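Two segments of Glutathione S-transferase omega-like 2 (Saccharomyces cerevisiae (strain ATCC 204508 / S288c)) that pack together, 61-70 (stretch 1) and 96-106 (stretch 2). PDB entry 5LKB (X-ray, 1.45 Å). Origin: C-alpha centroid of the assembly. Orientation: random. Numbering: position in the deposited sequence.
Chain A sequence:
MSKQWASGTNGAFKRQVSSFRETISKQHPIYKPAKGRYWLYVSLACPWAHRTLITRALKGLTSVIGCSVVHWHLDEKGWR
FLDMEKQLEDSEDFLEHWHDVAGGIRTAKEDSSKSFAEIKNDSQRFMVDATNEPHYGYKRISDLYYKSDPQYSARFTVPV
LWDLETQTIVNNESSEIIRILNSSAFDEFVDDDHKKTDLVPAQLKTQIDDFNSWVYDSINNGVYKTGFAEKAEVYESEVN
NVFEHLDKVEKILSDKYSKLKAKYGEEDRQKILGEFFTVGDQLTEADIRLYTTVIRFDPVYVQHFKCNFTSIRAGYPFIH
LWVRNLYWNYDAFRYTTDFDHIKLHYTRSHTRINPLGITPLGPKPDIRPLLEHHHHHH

Stretch 1, residues 61-70: LTSVIGCSVV
Stretch 2 96-106: EHWHDVAGGIR

The one clear direct hydrogen bond between these two stretches is backbone to backbone: Cys 67 N, in the strand of stretch 1, donates to Trp 98 O at the end of the helix of stretch 2 (2.9 Å, 141° at the hydrogen). The same carbonyl receives a CA-H...O contact from Gly 66 CA (3.3 Å to Trp 98 O). Cross-stretch CA pairs set the register: Ser 63 CA lies 4.9 Å from His 99 CA, Gly 66 CA 4.8 Å from Trp 98 CA, and Cys 67 CA 5.0 Å from Gly 103 CA. Residues 62-64 have helical phi/psi; Gly 66 (-68/166) leads into extended Cys 67 to Val 69.

His 99 (-103/13; chi1 -66°, chi2 170°) leaves the helix and lays its ring over Ser 63, whose CA sits 3.8 Å from the ring centroid, 15° off the normal. Gly 66 CA lies at the ring edge, 4.2 Å from His 99 CD2. His 99 CA approaches Thr 62 O at 3.3 Å, and water 1 links Thr 62 to His 99, 2.7 Å from Thr 62 OG1 and donating to His 99 O at 2.8 Å. Thr 62 (chi1 p) also brings its methyl CG2 to Val 101 CG1 (4.0 Å).

Beyond Val 101, a type I' turn runs from Ala 102 to Ile 105, with Gly 103 at 68/9 and Gly 104 at 91/-2. Asp 100 (chi1 t) braces it, its OD2 accepting from Ala 102 N and Gly 104 N, both at 2.9 Å. A CB on Gly 103 would lie 2.8 Å from Val 69 CG2, a clash; glycine lets the turn approach buried Val 69 (chi1 t), whose CG2 meets Ile 105 CG1 (m, m) at 3.8 Å. Water 2 lies 2.8 Å from both Cys 67 O and Gly 103 O. The contact buries 499 Å².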

# COMPACT_ATOMS: atom_id res chain seq x y z
N LEU A 61 -30.78 -13.83 -15.50
CA LEU A 61 -30.92 -15.17 -14.97
C LEU A 61 -31.06 -15.21 -13.46
O LEU A 61 -30.96 -16.29 -12.86
CB LEU A 61 -29.75 -16.06 -15.44
CG LEU A 61 -29.59 -16.19 -16.93
CD1 LEU A 61 -28.24 -16.77 -17.32
CD2 LEU A 61 -30.75 -17.10 -17.44
N THR A 62 -31.34 -14.10 -12.80
CA THR A 62 -31.36 -14.12 -11.33
C THR A 62 -32.53 -14.91 -10.77
O THR A 62 -32.39 -15.51 -9.70
CB THR A 62 -31.36 -12.71 -10.71
OG1 THR A 62 -32.51 -11.96 -11.15
CG2 THR A 62 -30.16 -11.92 -11.13
N SER A 63 -33.66 -14.96 -11.48
CA SER A 63 -34.78 -15.77 -11.02
C SER A 63 -34.73 -17.19 -11.56
O SER A 63 -35.59 -18.00 -11.19
CB SER A 63 -36.10 -15.10 -11.44
OG SER A 63 -36.34 -15.24 -12.85
N VAL A 64 -33.80 -17.49 -12.44
CA VAL A 64 -33.66 -18.81 -13.04
C VAL A 64 -32.67 -19.66 -12.27
O VAL A 64 -32.84 -20.88 -12.10
CB VAL A 64 -33.20 -18.64 -14.49
CG1 VAL A 64 -33.01 -20.03 -15.17
CG2 VAL A 64 -34.15 -17.77 -15.25
N ILE A 65 -31.63 -19.00 -11.75
CA ILE A 65 -30.54 -19.66 -11.07
C ILE A 65 -30.37 -18.96 -9.72
O ILE A 65 -29.97 -17.79 -9.68
CB ILE A 65 -29.26 -19.58 -11.90
CG1 ILE A 65 -29.48 -20.33 -13.20
CG2 ILE A 65 -28.08 -20.15 -11.14
CD1 ILE A 65 -28.34 -20.19 -14.23
N GLY A 66 -30.69 -19.65 -8.62
CA GLY A 66 -30.56 -19.04 -7.30
C GLY A 66 -29.12 -18.81 -6.97
O GLY A 66 -28.25 -19.44 -7.56
N CYS A 67 -28.86 -18.00 -5.93
CA CYS A 67 -27.49 -17.77 -5.49
C CYS A 67 -27.39 -17.76 -3.97
O CYS A 67 -28.30 -17.25 -3.30
CB CYS A 67 -27.08 -16.42 -6.04
SG CYS A 67 -25.48 -15.74 -5.47
N SER A 68 -26.29 -18.29 -3.46
CA SER A 68 -25.99 -18.29 -2.05
C SER A 68 -24.54 -17.84 -1.91
O SER A 68 -23.73 -18.05 -2.83
CB SER A 68 -26.17 -19.64 -1.39
OG SER A 68 -27.56 -19.99 -1.51
N VAL A 69 -24.20 -17.26 -0.76
CA VAL A 69 -22.92 -16.55 -0.58
C VAL A 69 -22.21 -17.07 0.67
O VAL A 69 -22.75 -17.02 1.78
CB VAL A 69 -23.13 -15.04 -0.50
CG1 VAL A 69 -21.75 -14.38 -0.43
CG2 VAL A 69 -23.90 -14.53 -1.65
N VAL A 70 -20.97 -17.56 0.50
CA VAL A 70 -20.15 -17.95 1.62
C VAL A 70 -19.63 -16.74 2.39
O VAL A 70 -19.62 -15.62 1.87
CB VAL A 70 -18.97 -18.83 1.17
CG1 VAL A 70 -19.51 -20.18 0.60
CG2 VAL A 70 -18.05 -18.16 0.20
N GLU A 96 -36.72 -13.60 -2.27
CA GLU A 96 -36.07 -12.41 -2.81
C GLU A 96 -34.55 -12.53 -2.74
O GLU A 96 -33.84 -12.13 -3.67
CB GLU A 96 -36.51 -11.18 -2.00
N HIS A 97 -34.05 -13.09 -1.63
CA HIS A 97 -32.61 -13.27 -1.41
C HIS A 97 -32.00 -14.20 -2.46
O HIS A 97 -31.02 -13.84 -3.11
CB HIS A 97 -32.38 -13.86 -0.04
CG HIS A 97 -32.81 -12.95 1.07
ND1 HIS A 97 -32.96 -13.36 2.37
CD2 HIS A 97 -33.16 -11.63 1.04
CE1 HIS A 97 -33.34 -12.33 3.11
NE2 HIS A 97 -33.49 -11.28 2.33
N TRP A 98 -32.57 -15.40 -2.63
CA TRP A 98 -32.00 -16.36 -3.56
C TRP A 98 -31.98 -15.82 -4.98
O TRP A 98 -31.11 -16.22 -5.77
CB TRP A 98 -32.87 -17.60 -3.54
CG TRP A 98 -32.95 -18.29 -2.26
CD1 TRP A 98 -32.10 -18.19 -1.22
CD2 TRP A 98 -33.95 -19.23 -1.87
NE1 TRP A 98 -32.50 -18.99 -0.19
CE2 TRP A 98 -33.65 -19.65 -0.58
CE3 TRP A 98 -35.11 -19.73 -2.51
CZ2 TRP A 98 -34.43 -20.57 0.11
CZ3 TRP A 98 -35.87 -20.66 -1.83
CH2 TRP A 98 -35.55 -21.05 -0.53
N HIS A 99 -32.92 -14.96 -5.33
CA HIS A 99 -33.04 -14.41 -6.67
C HIS A 99 -32.51 -13.00 -6.79
O HIS A 99 -32.73 -12.35 -7.82
CB HIS A 99 -34.49 -14.52 -7.14
CG HIS A 99 -34.95 -15.93 -7.32
ND1 HIS A 99 -36.26 -16.27 -7.54
CD2 HIS A 99 -34.25 -17.09 -7.30
CE1 HIS A 99 -36.34 -17.59 -7.66
NE2 HIS A 99 -35.14 -18.11 -7.49
N ASP A 100 -31.77 -12.52 -5.78
CA ASP A 100 -31.15 -11.21 -5.81
C ASP A 100 -29.80 -11.33 -6.53
O ASP A 100 -29.22 -12.41 -6.57
CB ASP A 100 -30.93 -10.73 -4.36
CG ASP A 100 -30.06 -9.45 -4.24
OD1 ASP A 100 -30.63 -8.37 -4.55
OD2 ASP A 100 -28.89 -9.50 -3.77
N VAL A 101 -29.36 -10.21 -7.13
CA VAL A 101 -28.07 -10.19 -7.85
C VAL A 101 -26.88 -10.60 -7.00
O VAL A 101 -25.88 -11.10 -7.53
CB VAL A 101 -27.78 -8.82 -8.51
CG1 VAL A 101 -28.79 -8.50 -9.59
CG2 VAL A 101 -27.74 -7.74 -7.45
N ALA A 102 -26.93 -10.36 -5.70
CA ALA A 102 -25.87 -10.70 -4.76
C ALA A 102 -26.35 -11.65 -3.66
O ALA A 102 -25.82 -11.66 -2.56
CB ALA A 102 -25.26 -9.42 -4.20
N GLY A 103 -27.32 -12.52 -3.98
CA GLY A 103 -27.76 -13.48 -2.98
C GLY A 103 -28.49 -12.91 -1.78
O GLY A 103 -28.65 -13.62 -0.77
N GLY A 104 -28.83 -11.64 -1.81
CA GLY A 104 -29.45 -10.94 -0.68
C GLY A 104 -28.49 -10.28 0.28
O GLY A 104 -28.96 -9.67 1.27
N ILE A 105 -27.18 -10.41 0.07
CA ILE A 105 -26.22 -9.80 0.99
C ILE A 105 -26.42 -8.30 1.01
O ILE A 105 -26.43 -7.64 -0.03
CB ILE A 105 -24.79 -10.16 0.58
CG1 ILE A 105 -24.51 -11.66 0.75
CG2 ILE A 105 -23.78 -9.27 1.36
CD1 ILE A 105 -24.56 -12.18 2.15
N ARG A 106 -26.52 -7.74 2.21
CA ARG A 106 -26.75 -6.30 2.36
C ARG A 106 -25.38 -5.59 2.47
O ARG A 106 -25.10 -4.80 1.59
CB ARG A 106 -27.62 -6.02 3.60
CG ARG A 106 -29.01 -6.62 3.54
CD ARG A 106 -29.94 -6.08 4.69
NE ARG A 106 -30.20 -7.10 5.73
CZ ARG A 106 -29.68 -7.08 6.95
NH1 ARG A 106 -28.88 -6.10 7.34
NH2 ARG A 106 -29.98 -8.05 7.79
O HOH W 1 -34.78 -11.82 -9.69
O HOH W 2 -29.30 -16.30 -0.92